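ADP-ribose pyrophosphatase MutT (Rickettsia felis, PDB 4KYX) probably hydrolyses oxidised nucleoside triphosphates such as 8-oxo-dGTP, as a magnesium-dependent Nudix hydrolase. Local coordinates at residues G47-G52 against E56-R61; I17-F22 against L69-P74. All coordinates share one frame; numbering follows the deposited sequence.

Contact 1: residues G47-G52 against E56-R61; sequences GHLEFG and EECAIR
Glu50 and Arg61 carry the charged part of this contact by stacking. Glu50 OE2 lies 3.1 Å above one face of the Arg61 guanidinium, displaced from its centre, and the carboxylate and guanidinium planes are 24° apart. In the salt bridge from Glu50 OE2 to Arg61 NH2, 3.3 Å, the attraction is electrostatic, with the oxygen well off the guanidinium plane and not in line with any N-H. Arg61 starts out extended and bends at chi3 (64°), which swings its head across the Glu50 chain at about a right angle. Its stronger partner is Glu53, whose OE1 pairs with NE; Glu53 OE2 also accepts the Glu50 backbone N-H, so one carboxylate positions both loop and arginine.

Two waters extend the polar seam. His48 O sits at the guanidinium edge, in its plane, and is joined to it through a water that donates to His48 O (2.7 Å) and weakly accepts from Arg61 NH2 (3.3 Å). A second water donates to both Gly52 O (2.8 Å) and Glu57 OE1 (2.7 Å).

The apolar part is small: the Leu49 CD1 methyl meets Cys58 CB at 3.7 Å, and Val92 of the second subunit also packs on Leu49. Separately, Cys58 SG, anti to its backbone nitrogen (chi1 176°), makes a van der Waals approach to a carbonyl oxygen, His48 O, at 3.7 Å.

Gly47, Glu53 and Arg61 fit the Nudix signature GX5EX7RE, and this loop leading into a helix is the start of the Nudix box, the motif that in this family builds the magnesium-dependent catalytic site.

Contact 2: residues I17-F22 against L69-P74; sequences IGILIF and LIIENP
Ile19 and Ile21 meet Leu69 and Ile71 through aliphatic groups alone, so no flat group offers a face or an edge to this contact; the Phe22 ring takes no part and meets the His99 ring instead. The setting is the interior of the Nudix fold, where a loop following helix 55-67 passes across one face of strand 14-22 of the mixed sheet. All four touching side chains are buried, and methyl groups do the touching.

Ile71 spans the two strand residues. With CG1 between its backbone N and carbonyl carbon (chi1 52°), it sends CD1 to Ile19 CG2 at 4.1 Å and brings CG2 to bear on Ile21. Both strand isoleucines present their CG2 branch, which stands anti to the backbone N. Further neighbours complete the packing: Ala59 and Val63 of the helix pack on Ile19, Leu29 of strand 28-34 touches both Ile21 and Leu69, and Ala98 of strand 89-99 lies against Ile71. Leu69 and Ile71 are thus the side chains that anchor the loop, reaching residues of both sheets.

Ile21 and Ile71 cross at about a right angle, and the Ile21 CG2 methyl touches two loop residues, Ile71 CG2 at 3.9 Å and Leu69 CD1 at 4.2 Å.

From the N terminus the chain first lays down strand 14-22, then runs through strands 28-34 and 40-43 before returning as strand 45-48 beside it, antiparallel. Contact 1 closes the short turn from strand 45-48 into helix 55-67, with three residues between its segments. Contact 2 closes the much longer loop, bringing 69-74 back to 17-22 after the helix, so the whole of contact 1 falls within its span and the two do not cross. Their centres are about 11 Å apart. Gly47 O and Ile17 N, 2.7 Å apart, probably hydrogen-bond, while Cys58 packs on Ile17, so the first half of the helix is seated on the sheet that holds strands 45-48 and 14-22.

Contact 1: residues G47-G52 against E56-R61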
# COMPACT_ATOMS: atom_id res chain seq x y z
N GLY A 47 -4.37 -9.92 7.60
CA GLY A 47 -4.81 -10.76 6.55
C GLY A 47 -5.22 -9.86 5.41
O GLY A 47 -4.75 -8.72 5.31
N HIS A 48 -6.12 -10.36 4.58
CA HIS A 48 -6.36 -9.71 3.30
C HIS A 48 -7.36 -8.57 3.42
O HIS A 48 -8.38 -8.70 4.10
CB HIS A 48 -6.96 -10.72 2.36
CG HIS A 48 -5.98 -11.70 1.83
ND1 HIS A 48 -6.18 -13.05 1.92
CD2 HIS A 48 -4.80 -11.52 1.19
CE1 HIS A 48 -5.15 -13.69 1.38
NE2 HIS A 48 -4.30 -12.79 0.93
N LEU A 49 -7.09 -7.45 2.75
CA LEU A 49 -8.09 -6.39 2.62
C LEU A 49 -9.26 -6.93 1.80
O LEU A 49 -9.06 -7.52 0.74
CB LEU A 49 -7.48 -5.16 1.91
CG LEU A 49 -8.41 -3.95 1.78
CD1 LEU A 49 -8.78 -3.33 3.12
CD2 LEU A 49 -7.70 -2.92 0.94
N GLU A 50 -10.48 -6.77 2.28
CA GLU A 50 -11.63 -7.24 1.54
C GLU A 50 -12.22 -6.09 0.73
O GLU A 50 -12.06 -4.91 1.06
CB GLU A 50 -12.71 -7.83 2.44
CG GLU A 50 -12.30 -9.14 3.09
CD GLU A 50 -13.35 -9.71 4.04
OE1 GLU A 50 -14.48 -9.18 4.08
OE2 GLU A 50 -13.01 -10.67 4.77
N PHE A 51 -12.93 -6.46 -0.32
CA PHE A 51 -13.54 -5.45 -1.19
C PHE A 51 -14.44 -4.53 -0.37
O PHE A 51 -15.27 -4.99 0.39
CB PHE A 51 -14.38 -6.10 -2.28
CG PHE A 51 -15.12 -5.11 -3.16
CD1 PHE A 51 -16.36 -4.58 -2.78
CD2 PHE A 51 -14.59 -4.73 -4.37
CE1 PHE A 51 -17.01 -3.67 -3.61
CE2 PHE A 51 -15.25 -3.84 -5.19
CZ PHE A 51 -16.45 -3.30 -4.79
N GLY A 52 -14.30 -3.22 -0.57
CA GLY A 52 -15.18 -2.26 0.06
C GLY A 52 -14.74 -1.71 1.40
O GLY A 52 -15.28 -0.71 1.83
N GLU A 56 -8.69 0.84 8.02
CA GLU A 56 -8.95 0.88 9.45
C GLU A 56 -10.04 -0.12 9.82
O GLU A 56 -9.90 -0.80 10.84
CB GLU A 56 -9.33 2.28 9.93
CG GLU A 56 -8.18 3.29 9.81
CD GLU A 56 -8.09 3.91 8.39
OE1 GLU A 56 -8.97 3.72 7.49
OE2 GLU A 56 -7.08 4.60 8.17
N GLU A 57 -11.07 -0.25 8.98
CA GLU A 57 -12.14 -1.26 9.20
C GLU A 57 -11.54 -2.68 9.18
O GLU A 57 -11.86 -3.53 9.99
CB GLU A 57 -13.22 -1.18 8.12
CG GLU A 57 -14.18 -0.05 8.29
CD GLU A 57 -15.02 0.28 7.04
OE1 GLU A 57 -14.73 -0.19 5.90
OE2 GLU A 57 -16.01 1.05 7.24
N CYS A 58 -10.64 -2.89 8.21
CA CYS A 58 -10.07 -4.21 8.01
C CYS A 58 -9.25 -4.58 9.22
O CYS A 58 -9.38 -5.68 9.76
CB CYS A 58 -9.26 -4.20 6.70
SG CYS A 58 -8.41 -5.78 6.44
N ALA A 59 -8.44 -3.64 9.68
CA ALA A 59 -7.56 -3.81 10.85
C ALA A 59 -8.38 -4.19 12.10
O ALA A 59 -8.12 -5.25 12.75
CB ALA A 59 -6.74 -2.58 11.11
N ILE A 60 -9.39 -3.38 12.39
CA ILE A 60 -10.28 -3.69 13.50
C ILE A 60 -10.95 -5.10 13.40
O ILE A 60 -10.93 -5.87 14.36
CB ILE A 60 -11.33 -2.56 13.73
CG1 ILE A 60 -10.62 -1.26 14.11
CG2 ILE A 60 -12.30 -2.96 14.83
CD1 ILE A 60 -11.52 -0.04 14.03
N ARG A 61 -11.54 -5.42 12.27
CA ARG A 61 -12.17 -6.70 11.99
C ARG A 61 -11.18 -7.88 12.17
O ARG A 61 -11.46 -8.86 12.93
CB ARG A 61 -12.71 -6.72 10.56
CG ARG A 61 -13.30 -8.06 10.20
CD ARG A 61 -13.94 -8.04 8.85
NE ARG A 61 -12.98 -7.80 7.78
CZ ARG A 61 -12.05 -8.64 7.35
NH1 ARG A 61 -11.87 -9.83 7.92
NH2 ARG A 61 -11.27 -8.29 6.34
O HOH W 1 -9.35 -10.82 5.40
O HOH W 2 -16.19 0.90 3.95

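Contact 2: residues I17-F22 against L69-P74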
# COMPACT_ATOMS: atom_id res chain seq x y z
N ILE A 17 -3.20 -6.47 5.15
CA ILE A 17 -3.20 -5.52 6.23
C ILE A 17 -2.47 -6.22 7.39
O ILE A 17 -2.86 -7.32 7.79
CB ILE A 17 -4.67 -5.16 6.63
CG1 ILE A 17 -5.46 -4.43 5.53
CG2 ILE A 17 -4.71 -4.48 7.99
CD1 ILE A 17 -4.81 -3.26 4.88
N GLY A 18 -1.47 -5.57 7.98
CA GLY A 18 -0.91 -6.07 9.23
C GLY A 18 -1.15 -5.09 10.35
O GLY A 18 -1.05 -3.89 10.19
N ILE A 19 -1.46 -5.62 11.52
CA ILE A 19 -1.68 -4.80 12.69
C ILE A 19 -0.69 -5.05 13.83
O ILE A 19 -0.56 -6.17 14.31
CB ILE A 19 -3.08 -5.01 13.24
CG1 ILE A 19 -4.09 -4.88 12.08
CG2 ILE A 19 -3.34 -3.95 14.31
CD1 ILE A 19 -4.49 -6.21 11.44
N LEU A 20 0.04 -4.01 14.21
CA LEU A 20 0.82 -4.05 15.43
C LEU A 20 -0.12 -3.67 16.58
O LEU A 20 -0.41 -2.52 16.81
CB LEU A 20 2.02 -3.15 15.40
CG LEU A 20 2.90 -3.19 14.15
CD1 LEU A 20 4.18 -2.39 14.38
CD2 LEU A 20 3.22 -4.64 13.86
N ILE A 21 -0.51 -4.69 17.35
CA ILE A 21 -1.43 -4.53 18.46
C ILE A 21 -0.58 -4.39 19.70
O ILE A 21 0.29 -5.26 19.99
CB ILE A 21 -2.30 -5.77 18.70
CG1 ILE A 21 -3.05 -6.18 17.45
CG2 ILE A 21 -3.28 -5.50 19.83
CD1 ILE A 21 -3.51 -7.61 17.52
N PHE A 22 -0.83 -3.29 20.42
CA PHE A 22 -0.11 -2.98 21.65
C PHE A 22 -0.95 -3.16 22.88
O PHE A 22 -2.16 -2.94 22.86
CB PHE A 22 0.39 -1.55 21.65
CG PHE A 22 1.54 -1.29 20.75
CD1 PHE A 22 1.39 -1.26 19.38
CD2 PHE A 22 2.79 -1.03 21.27
CE1 PHE A 22 2.47 -1.01 18.55
CE2 PHE A 22 3.87 -0.76 20.44
CZ PHE A 22 3.71 -0.75 19.08
N LEU A 69 -9.53 -9.43 20.49
CA LEU A 69 -9.16 -8.15 21.03
C LEU A 69 -9.85 -7.05 20.24
O LEU A 69 -10.04 -7.16 19.03
CB LEU A 69 -7.66 -7.91 20.96
CG LEU A 69 -6.81 -8.86 21.79
CD1 LEU A 69 -5.31 -8.74 21.55
CD2 LEU A 69 -7.16 -8.65 23.25
N ILE A 70 -10.20 -5.99 20.96
CA ILE A 70 -10.84 -4.82 20.39
C ILE A 70 -9.80 -3.73 20.36
O ILE A 70 -9.30 -3.30 21.42
CB ILE A 70 -12.08 -4.39 21.26
CG1 ILE A 70 -13.17 -5.43 21.14
CG2 ILE A 70 -12.54 -3.03 20.80
CD1 ILE A 70 -14.38 -5.18 22.06
N ILE A 71 -9.47 -3.27 19.15
CA ILE A 71 -8.56 -2.14 19.03
C ILE A 71 -9.31 -0.95 18.62
O ILE A 71 -10.40 -1.07 18.01
CB ILE A 71 -7.39 -2.38 18.03
CG1 ILE A 71 -7.91 -2.84 16.69
CG2 ILE A 71 -6.36 -3.36 18.62
CD1 ILE A 71 -7.00 -2.47 15.56
N GLU A 72 -8.75 0.22 18.97
CA GLU A 72 -9.33 1.48 18.58
C GLU A 72 -8.34 2.33 17.77
O GLU A 72 -7.13 2.23 17.98
CB GLU A 72 -9.85 2.26 19.80
CG GLU A 72 -8.75 2.70 20.76
CD GLU A 72 -9.21 3.60 21.91
OE1 GLU A 72 -10.46 3.75 22.21
OE2 GLU A 72 -8.26 4.13 22.55
N ASN A 73 -8.90 3.15 16.89
CA ASN A 73 -8.20 4.22 16.14
C ASN A 73 -6.84 3.79 15.60
O ASN A 73 -5.81 4.39 15.93
CB ASN A 73 -8.04 5.45 17.02
CG ASN A 73 -9.38 6.04 17.41
OD1 ASN A 73 -9.61 6.32 18.57
ND2 ASN A 73 -10.26 6.20 16.44
N PRO A 74 -6.85 2.75 14.77
CA PRO A 74 -5.58 2.26 14.23
C PRO A 74 -4.94 3.34 13.38
O PRO A 74 -5.66 4.07 12.63
CB PRO A 74 -5.98 1.05 13.40
CG PRO A 74 -7.41 1.22 13.13
CD PRO A 74 -8.00 1.99 14.24